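Local atomic coordinates of malate Synthase (Haloferax volcanii, PDB entry 3OYZ), a protein that catalyses the magnesium-dependent Claisen condensation of acetyl-CoA with glyoxylate and the hydrolysis of the malyl-CoA intermediate, giving malate and CoA in the glyoxylate cycle. Residues M153-E158 with E181-L186; I81-V86 with E114-F119. All coordinates share one frame; numbering follows the deposited sequence.

Contact 1. Residues M153-E158 with E181-L186. With MG (magnesium ion), chain D; K (potassium ion), chain E; PYR (pyruvic acid), chain C.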
loop_
_atom_site.group_PDB
_atom_site.type_symbol
_atom_site.label_atom_id
_atom_site.label_comp_id
_atom_site.label_asym_id
_atom_site.label_seq_id
_atom_site.Cartn_x
_atom_site.Cartn_y
_atom_site.Cartn_z
ATOM N N MET A 153 10.548 -24.453 -3.235
ATOM C CA MET A 153 10.908 -23.599 -2.108
ATOM C C MET A 153 9.758 -22.639 -1.836
ATOM O O MET A 153 9.270 -21.972 -2.754
ATOM C CB MET A 153 12.155 -22.758 -2.490
ATOM C CG MET A 153 12.688 -21.772 -1.366
ATOM S SD MET A 153 14.202 -21.014 -2.147
ATOM C CE MET A 153 14.167 -19.373 -1.438
ATOM N N SER A 154 9.427 -22.422 -0.574
ATOM C CA SER A 154 8.394 -21.466 -0.225
ATOM C C SER A 154 9.111 -20.553 0.737
ATOM O O SER A 154 9.988 -21.041 1.489
ATOM C CB SER A 154 7.147 -22.117 0.428
ATOM O OG SER A 154 6.502 -22.842 -0.626
ATOM N N VAL A 155 8.744 -19.267 0.793
ATOM C CA VAL A 155 9.472 -18.439 1.735
ATOM C C VAL A 155 8.467 -17.763 2.626
ATOM O O VAL A 155 7.356 -17.421 2.218
ATOM C CB VAL A 155 10.377 -17.346 1.080
ATOM C CG1 VAL A 155 11.365 -18.021 0.145
ATOM C CG2 VAL A 155 9.481 -16.426 0.184
ATOM N N ILE A 156 8.872 -17.450 3.853
ATOM C CA ILE A 156 8.052 -16.632 4.708
ATOM C C ILE A 156 8.504 -15.141 4.577
ATOM O O ILE A 156 9.690 -14.880 4.727
ATOM C CB ILE A 156 8.320 -16.970 6.191
ATOM C CG1 ILE A 156 7.996 -18.450 6.527
ATOM C CG2 ILE A 156 7.305 -16.137 7.036
ATOM C CD1 ILE A 156 6.735 -18.993 5.992
ATOM N N ILE A 157 7.605 -14.213 4.240
ATOM C CA ILE A 157 7.883 -12.759 4.050
ATOM C C ILE A 157 7.660 -12.186 5.419
ATOM O O ILE A 157 6.506 -12.030 5.857
ATOM C CB ILE A 157 6.847 -12.093 3.051
ATOM C CG1 ILE A 157 6.854 -12.878 1.689
ATOM C CG2 ILE A 157 7.252 -10.592 2.850
ATOM C CD1 ILE A 157 8.261 -13.048 1.000
ATOM N N GLU A 158 8.745 -11.940 6.150
ATOM C CA GLU A 158 8.554 -11.457 7.506
ATOM C C GLU A 158 9.617 -10.449 7.851
ATOM O O GLU A 158 10.013 -10.301 9.024
ATOM C CB GLU A 158 8.557 -12.617 8.532
ATOM C CG GLU A 158 9.784 -13.474 8.546
ATOM C CD GLU A 158 9.439 -14.799 9.311
ATOM O OE1 GLU A 158 10.070 -15.813 9.037
ATOM O OE2 GLU A 158 8.453 -14.850 10.055
ATOM N N GLU A 181 13.094 -20.703 -10.141
ATOM C CA GLU A 181 11.796 -21.179 -10.651
ATOM C C GLU A 181 11.183 -22.223 -9.709
ATOM O O GLU A 181 9.984 -22.436 -9.775
ATOM C CB GLU A 181 12.001 -21.985 -11.958
ATOM C CG GLU A 181 12.411 -21.123 -13.064
ATOM C CD GLU A 181 13.935 -21.058 -13.268
ATOM O OE1 GLU A 181 14.800 -21.283 -12.357
ATOM O OE2 GLU A 181 14.224 -20.697 -14.439
ATOM N N ARG A 182 11.934 -22.790 -8.770
ATOM C CA ARG A 182 11.334 -23.704 -7.733
ATOM C C ARG A 182 10.414 -23.030 -6.698
ATOM O O ARG A 182 9.723 -23.703 -5.899
ATOM C CB ARG A 182 12.501 -24.415 -6.982
ATOM C CG ARG A 182 13.311 -23.474 -6.000
ATOM C CD ARG A 182 14.476 -24.009 -5.148
ATOM N NE ARG A 182 15.587 -24.553 -5.932
ATOM C CZ ARG A 182 15.780 -25.828 -6.262
ATOM N NH1 ARG A 182 14.860 -26.733 -5.979
ATOM N NH2 ARG A 182 16.868 -26.205 -6.910
ATOM N N LEU A 183 10.385 -21.685 -6.690
ATOM C CA LEU A 183 9.534 -20.961 -5.780
ATOM C C LEU A 183 8.061 -21.332 -5.941
ATOM O O LEU A 183 7.566 -21.398 -7.064
ATOM C CB LEU A 183 9.581 -19.421 -5.953
ATOM C CG LEU A 183 10.896 -18.873 -5.341
ATOM C CD1 LEU A 183 11.148 -17.374 -5.831
ATOM C CD2 LEU A 183 10.693 -18.777 -3.775
ATOM N N PHE A 184 7.418 -21.518 -4.788
ATOM C CA PHE A 184 6.031 -22.027 -4.727
ATOM C C PHE A 184 5.203 -21.034 -3.921
ATOM O O PHE A 184 4.459 -20.277 -4.521
ATOM C CB PHE A 184 5.998 -23.456 -4.139
ATOM C CG PHE A 184 4.593 -24.018 -3.986
ATOM C CD1 PHE A 184 3.587 -23.657 -4.874
ATOM C CD2 PHE A 184 4.281 -24.879 -2.921
ATOM C CE1 PHE A 184 2.239 -24.091 -4.735
ATOM C CE2 PHE A 184 2.937 -25.341 -2.761
ATOM C CZ PHE A 184 1.941 -24.954 -3.651
ATOM N N LEU A 185 5.307 -21.003 -2.603
ATOM C CA LEU A 185 4.401 -20.114 -1.884
ATOM C C LEU A 185 5.211 -18.912 -1.346
ATOM O O LEU A 185 6.395 -19.036 -0.914
ATOM C CB LEU A 185 3.795 -20.774 -0.615
ATOM C CG LEU A 185 3.131 -22.140 -0.903
ATOM C CD1 LEU A 185 2.753 -22.787 0.423
ATOM C CD2 LEU A 185 1.837 -21.799 -1.621
ATOM N N LEU A 186 4.509 -17.785 -1.327
ATOM C CA LEU A 186 5.031 -16.601 -0.648
ATOM C C LEU A 186 4.077 -16.422 0.503
ATOM O O LEU A 186 2.877 -16.145 0.296
ATOM C CB LEU A 186 4.927 -15.359 -1.561
ATOM C CG LEU A 186 5.632 -15.561 -2.918
ATOM C CD1 LEU A 186 5.390 -14.223 -3.771
ATOM C CD2 LEU A 186 7.124 -15.967 -2.660
HETATM MG MG MG D . 8.335 -15.899 11.917
HETATM K K K E . 16.555 -19.277 -12.873
HETATM C C PYR C . 5.640 -15.338 11.897
HETATM O O PYR C . 6.772 -14.823 12.190
HETATM O OXT PYR C . 4.554 -14.654 11.836
HETATM C CA PYR C . 5.647 -16.674 11.496
HETATM O O3 PYR C . 6.770 -17.333 11.431
HETATM C CB PYR C . 4.388 -17.327 11.061
HETATM O O HOH W 1 9.607 -17.279 11.238
HETATM O O HOH W 2 8.185 -17.460 13.693
HETATM O O HOH W 3 16.855 -20.695 -15.165
#

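Contact 2. Residues I81-V86 with E114-F119. With ACO (acetyl coenzyme *a), chain B; PYR (pyruvic acid), chain C.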
loop_
_atom_site.group_PDB
_atom_site.type_symbol
_atom_site.label_atom_id
_atom_site.label_comp_id
_atom_site.label_asym_id
_atom_site.label_seq_id
_atom_site.Cartn_x
_atom_site.Cartn_y
_atom_site.Cartn_z
ATOM N N ILE A 81 3.366 -32.119 1.563
ATOM C CA ILE A 81 4.193 -31.939 2.723
ATOM C C ILE A 81 5.465 -31.058 2.404
ATOM O O ILE A 81 6.283 -31.361 1.541
ATOM C CB ILE A 81 4.631 -33.303 3.325
ATOM C CG1 ILE A 81 3.421 -34.287 3.495
ATOM C CG2 ILE A 81 5.430 -33.121 4.635
ATOM C CD1 ILE A 81 3.861 -35.634 4.250
ATOM N N HIS A 82 5.634 -30.002 3.171
ATOM C CA HIS A 82 6.737 -29.029 2.947
ATOM C C HIS A 82 7.204 -28.649 4.320
ATOM O O HIS A 82 6.695 -27.684 4.872
ATOM C CB HIS A 82 6.092 -27.769 2.290
ATOM C CG HIS A 82 5.590 -27.971 0.891
ATOM N ND1 HIS A 82 6.309 -27.590 -0.225
ATOM C CD2 HIS A 82 4.378 -28.383 0.434
ATOM C CE1 HIS A 82 5.601 -27.844 -1.309
ATOM N NE2 HIS A 82 4.405 -28.284 -0.933
ATOM N N PRO A 83 8.215 -29.318 4.927
ATOM C CA PRO A 83 8.632 -28.935 6.259
ATOM C C PRO A 83 9.365 -27.570 6.373
ATOM O O PRO A 83 10.060 -27.180 5.411
ATOM C CB PRO A 83 9.686 -30.020 6.599
ATOM C CG PRO A 83 9.363 -31.177 5.807
ATOM C CD PRO A 83 8.878 -30.554 4.475
ATOM N N ARG A 84 9.225 -26.857 7.476
ATOM C CA ARG A 84 9.933 -25.580 7.661
ATOM C C ARG A 84 11.262 -25.851 8.364
ATOM O O ARG A 84 11.267 -26.383 9.487
ATOM C CB ARG A 84 9.084 -24.542 8.425
ATOM C CG ARG A 84 9.863 -23.187 8.713
ATOM C CD ARG A 84 8.943 -22.023 8.898
ATOM N NE ARG A 84 8.342 -22.014 10.240
ATOM C CZ ARG A 84 7.796 -20.962 10.834
ATOM N NH1 ARG A 84 7.740 -19.719 10.293
ATOM N NH2 ARG A 84 7.356 -21.131 12.060
ATOM N N MET A 85 12.362 -25.405 7.741
ATOM C CA MET A 85 13.707 -25.486 8.275
ATOM C C MET A 85 14.075 -24.166 8.966
ATOM O O MET A 85 13.467 -23.098 8.725
ATOM C CB MET A 85 14.672 -25.771 7.107
ATOM C CG MET A 85 14.183 -26.975 6.326
ATOM S SD MET A 85 14.705 -28.558 7.139
ATOM C CE MET A 85 13.284 -28.814 8.185
ATOM N N VAL A 86 15.169 -24.175 9.716
ATOM C CA VAL A 86 15.591 -22.876 10.259
ATOM C C VAL A 86 16.352 -22.078 9.180
ATOM O O VAL A 86 16.871 -22.692 8.250
ATOM C CB VAL A 86 16.456 -22.963 11.535
ATOM C CG1 VAL A 86 15.621 -23.572 12.675
ATOM C CG2 VAL A 86 17.708 -23.818 11.298
ATOM N N GLU A 114 10.737 -39.120 -0.911
ATOM C CA GLU A 114 9.700 -39.453 -1.855
ATOM C C GLU A 114 8.332 -38.873 -1.502
ATOM O O GLU A 114 7.513 -38.760 -2.407
ATOM C CB GLU A 114 9.619 -40.992 -2.102
ATOM C CG GLU A 114 10.009 -41.818 -0.894
ATOM C CD GLU A 114 11.521 -41.917 -0.668
ATOM O OE1 GLU A 114 12.308 -42.408 -1.509
ATOM O OE2 GLU A 114 11.971 -41.514 0.410
ATOM N N HIS A 115 8.069 -38.501 -0.247
ATOM C CA HIS A 115 6.774 -37.911 0.111
ATOM C C HIS A 115 6.836 -36.393 0.473
ATOM O O HIS A 115 5.881 -35.833 1.042
ATOM C CB HIS A 115 6.121 -38.687 1.283
ATOM C CG HIS A 115 6.226 -40.177 1.120
ATOM N ND1 HIS A 115 5.684 -40.850 0.051
ATOM C CD2 HIS A 115 6.899 -41.106 1.843
ATOM C CE1 HIS A 115 6.021 -42.127 0.106
ATOM N NE2 HIS A 115 6.746 -42.309 1.195
ATOM N N ILE A 116 7.972 -35.759 0.191
ATOM C CA ILE A 116 8.207 -34.317 0.491
ATOM C C ILE A 116 8.148 -33.520 -0.817
ATOM O O ILE A 116 8.807 -33.845 -1.772
ATOM C CB ILE A 116 9.539 -34.093 1.200
ATOM C CG1 ILE A 116 9.337 -34.666 2.604
ATOM C CG2 ILE A 116 9.889 -32.589 1.385
ATOM C CD1 ILE A 116 10.512 -34.564 3.520
ATOM N N HIS A 117 7.292 -32.518 -0.897
ATOM C CA HIS A 117 7.239 -31.763 -2.127
ATOM C C HIS A 117 8.204 -30.546 -2.092
ATOM O O HIS A 117 8.402 -29.954 -3.159
ATOM C CB HIS A 117 5.837 -31.201 -2.323
ATOM C CG HIS A 117 4.933 -32.076 -3.145
ATOM N ND1 HIS A 117 4.403 -33.260 -2.660
ATOM C CD2 HIS A 117 4.396 -31.896 -4.371
ATOM C CE1 HIS A 117 3.622 -33.800 -3.580
ATOM N NE2 HIS A 117 3.595 -32.987 -4.625
ATOM N N GLY A 118 8.637 -30.104 -0.913
ATOM C CA GLY A 118 9.585 -28.955 -0.838
ATOM C C GLY A 118 9.767 -28.518 0.591
ATOM O O GLY A 118 9.460 -29.275 1.547
ATOM N N PHE A 119 10.394 -27.354 0.803
ATOM C CA PHE A 119 10.705 -26.920 2.147
ATOM C C PHE A 119 10.315 -25.432 2.219
ATOM O O PHE A 119 10.239 -24.752 1.175
ATOM C CB PHE A 119 12.190 -27.091 2.476
ATOM C CG PHE A 119 12.639 -28.543 2.691
ATOM C CD1 PHE A 119 12.523 -29.101 3.942
ATOM C CD2 PHE A 119 13.112 -29.325 1.636
ATOM C CE1 PHE A 119 12.844 -30.448 4.148
ATOM C CE2 PHE A 119 13.516 -30.634 1.837
ATOM C CZ PHE A 119 13.314 -31.200 3.115
HETATM N N1A ACO B . -0.392 -29.981 14.960
HETATM C C2A ACO B . -0.786 -31.215 15.330
HETATM N N3A ACO B . -1.702 -31.387 16.299
HETATM C C4A ACO B . -2.269 -30.354 16.974
HETATM C C5A ACO B . -1.858 -28.988 16.586
HETATM C C6A ACO B . -0.831 -28.840 15.538
HETATM N N6A ACO B . -0.447 -27.568 15.247
HETATM N N7A ACO B . -2.525 -28.127 17.366
HETATM C C8A ACO B . -3.287 -28.869 18.204
HETATM N N9A ACO B . -3.176 -30.178 17.940
HETATM C C1B ACO B . -3.924 -31.242 18.685
HETATM C C2B ACO B . -3.978 -30.832 20.151
HETATM O O2B ACO B . -2.788 -31.280 20.798
HETATM C C3B ACO B . -5.247 -31.499 20.645
HETATM O O3B ACO B . -4.839 -32.861 20.810
HETATM P P3B ACO B . -5.546 -33.975 21.796
HETATM O O7A ACO B . -6.311 -34.763 20.744
HETATM O O8A ACO B . -6.327 -33.077 22.733
HETATM O O9A ACO B . -4.429 -34.713 22.500
HETATM C C4B ACO B . -6.162 -31.374 19.438
HETATM O O4B ACO B . -5.304 -31.354 18.289
HETATM C C5B ACO B . -6.944 -30.066 19.455
HETATM O O5B ACO B . -6.061 -29.061 19.957
HETATM P P1A ACO B . -6.579 -27.610 20.404
HETATM O O1A ACO B . -7.437 -27.599 21.628
HETATM O O2A ACO B . -7.257 -27.073 19.177
HETATM O O3A ACO B . -5.333 -26.659 20.729
HETATM P P2A ACO B . -4.469 -26.806 22.071
HETATM O O4A ACO B . -4.333 -28.294 22.098
HETATM O O5A ACO B . -5.022 -25.813 23.072
HETATM O O6A ACO B . -3.006 -26.169 21.753
HETATM C CBP ACO B . -1.363 -24.756 20.589
HETATM C CCP ACO B . -2.772 -24.872 21.183
HETATM C CDP ACO B . -0.299 -24.998 21.659
HETATM C CEP ACO B . -1.205 -23.321 20.106
HETATM C CAP ACO B . -1.106 -25.774 19.471
HETATM O OAP ACO B . -2.253 -25.683 18.637
HETATM C C9P ACO B . 0.119 -25.481 18.628
HETATM O O9P ACO B . 1.248 -25.652 19.101
HETATM N N8P ACO B . -0.107 -25.010 17.390
HETATM C C7P ACO B . 1.026 -24.721 16.520
HETATM C C6P ACO B . 1.794 -23.450 16.912
HETATM C C5P ACO B . 2.734 -23.179 15.751
HETATM O O5P ACO B . 2.727 -23.926 14.774
HETATM N N4P ACO B . 3.480 -22.081 15.859
HETATM C C3P ACO B . 4.410 -21.614 14.846
HETATM C C2P ACO B . 3.686 -21.120 13.592
HETATM S S1P ACO B . 3.443 -19.421 14.021
HETATM C C ACO B . 4.868 -18.562 13.764
HETATM O O ACO B . 5.956 -19.089 13.632
HETATM C CH3 ACO B . 4.757 -17.068 13.758
HETATM C C PYR C . 5.640 -15.338 11.897
HETATM O O PYR C . 6.772 -14.823 12.190
HETATM O OXT PYR C . 4.554 -14.654 11.836
HETATM C CA PYR C . 5.647 -16.674 11.496
HETATM O O3 PYR C . 6.770 -17.333 11.431
HETATM C CB PYR C . 4.388 -17.327 11.061
HETATM O O HOH W 4 3.960 -34.270 -0.121
HETATM O O HOH W 5 7.878 -25.204 -0.530
#

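Contact 1. Residues M153-E158 with E181-L186
Ser-154 meets the backbone of Leu-185 where two parallel barrel strands, 152-157 and 183-188, fall out of step. From its CB, 3.4 Å from Leu-185 O, the side chain turns so that OG lies beside its own backbone N (chi1 -71°) and accepts a hydrogen bond from Leu-185 N, 3.0 Å away and fairly straight at 152°. The same OG touches CB and CG of Leu-185 and, obliquely, the ring of Phe-184, whose CB is 3.6 Å off; Leu-185 CG in turn lies over one face of that ring, toward its rim.

Backbone bonds flank this point. Met-153 N donates to Arg-182 O, Phe-184 N donates to Met-153 O at 2.8 Å, and Val-155 N donates to Leu-185 O. Met-153 pairs with Leu-183 but Val-155 with Leu-186, so the second strand spends one extra residue: a beta bulge, with the serine hydroxyl serving an N-H within it. An alanine in place of Ser-154 would probably leave Leu-185 N without this acceptor and make the bulge less firmly held.

On the face bearing Met-153, Val-155, Leu-183 and Leu-186, Val-155 CG2 meets Leu-186 CD2 at 3.7 Å, the two side chains lying side by side, while its CG1 meets Leu-183 CD2 at 4.0 Å. The aliphatic part of Arg-182 packs on Met-153 CB, and its guanidinium is bound by Asp-134, Glu-141, Thr-138 and Leu-151 O.

Glu-158, the residue after Ile-157 at the strand's end, puts OE2 2.1 Å from magnesium, which Asp-192 and pyruvate also bind; the carboxylate thus shares the cation with the substrate analogue.

Contact 2. Residues I81-V86 with E114-F119
The imidazole of His-82 meets His-117 CB obliquely, CE1 3.5 Å from it, and has Phe-119 N at its edge, near the ring plane. The two histidine rings are themselves set obliquely, planes at 41°. A water joins His-82 ND1 to Phe-119 O, and Glu-80 holds NE2. The Phe-119 ring is approached obliquely by Pro-83 O and by Met-85 CG, 3.6 Å from CD1; chi2 of the methionine (-82°) turns SD to lie near CD1 and CE1, an oblique Met-aromatic contact with SD 4.8 Å from the centroid of the Phe-119 ring. At the edge of the Arg-84 guanidinium, in its plane, NH1 donates to pyruvate O3 (2.8 Å) and NH2 to the acetyl O of acetyl-CoA (2.9 Å).

The backbones join through one direct hydrogen bond, His-117 N to Ile-81 O, and through a water linking Ile-81 N, His-115 O and His-117 ND1. Gly-118 O receives a CA-H...O contact from His-82 CA at 3.1 Å and also touches Pro-83 CD, but has no hydrogen-bond partner although buried.

Here the third and fourth strands of the TIM barrel come together, closing its wall, and Arg-84 reaches acetyl-CoA and pyruvate, which stands in for glyoxylate, at the C-terminal mouth where such barrels hold their active sites.

From the N terminus, contact 2 comes first: 81-86 leaves strand 80-81, the chain passes through helix 92-105, and the segment 114-119 then returns alongside, running into strand 118-121. Helix 127-143 follows before contact 1 opens at 153-158 and closes at 181-186, after helices 160-165 and 169-174. The two loops thus stand in series, neither nested nor crossed. Strand 118-121 lies next to 152-157 in the barrel wall, where Ser-154 N probably bonds to Phe-119 O, and Phe-184 CD2 packs on His-82 CE1 at 3.6 Å. Together they tie strands three to six, and Arg-84 hydrogen-bonds the same pyruvate that shares magnesium with Glu-158.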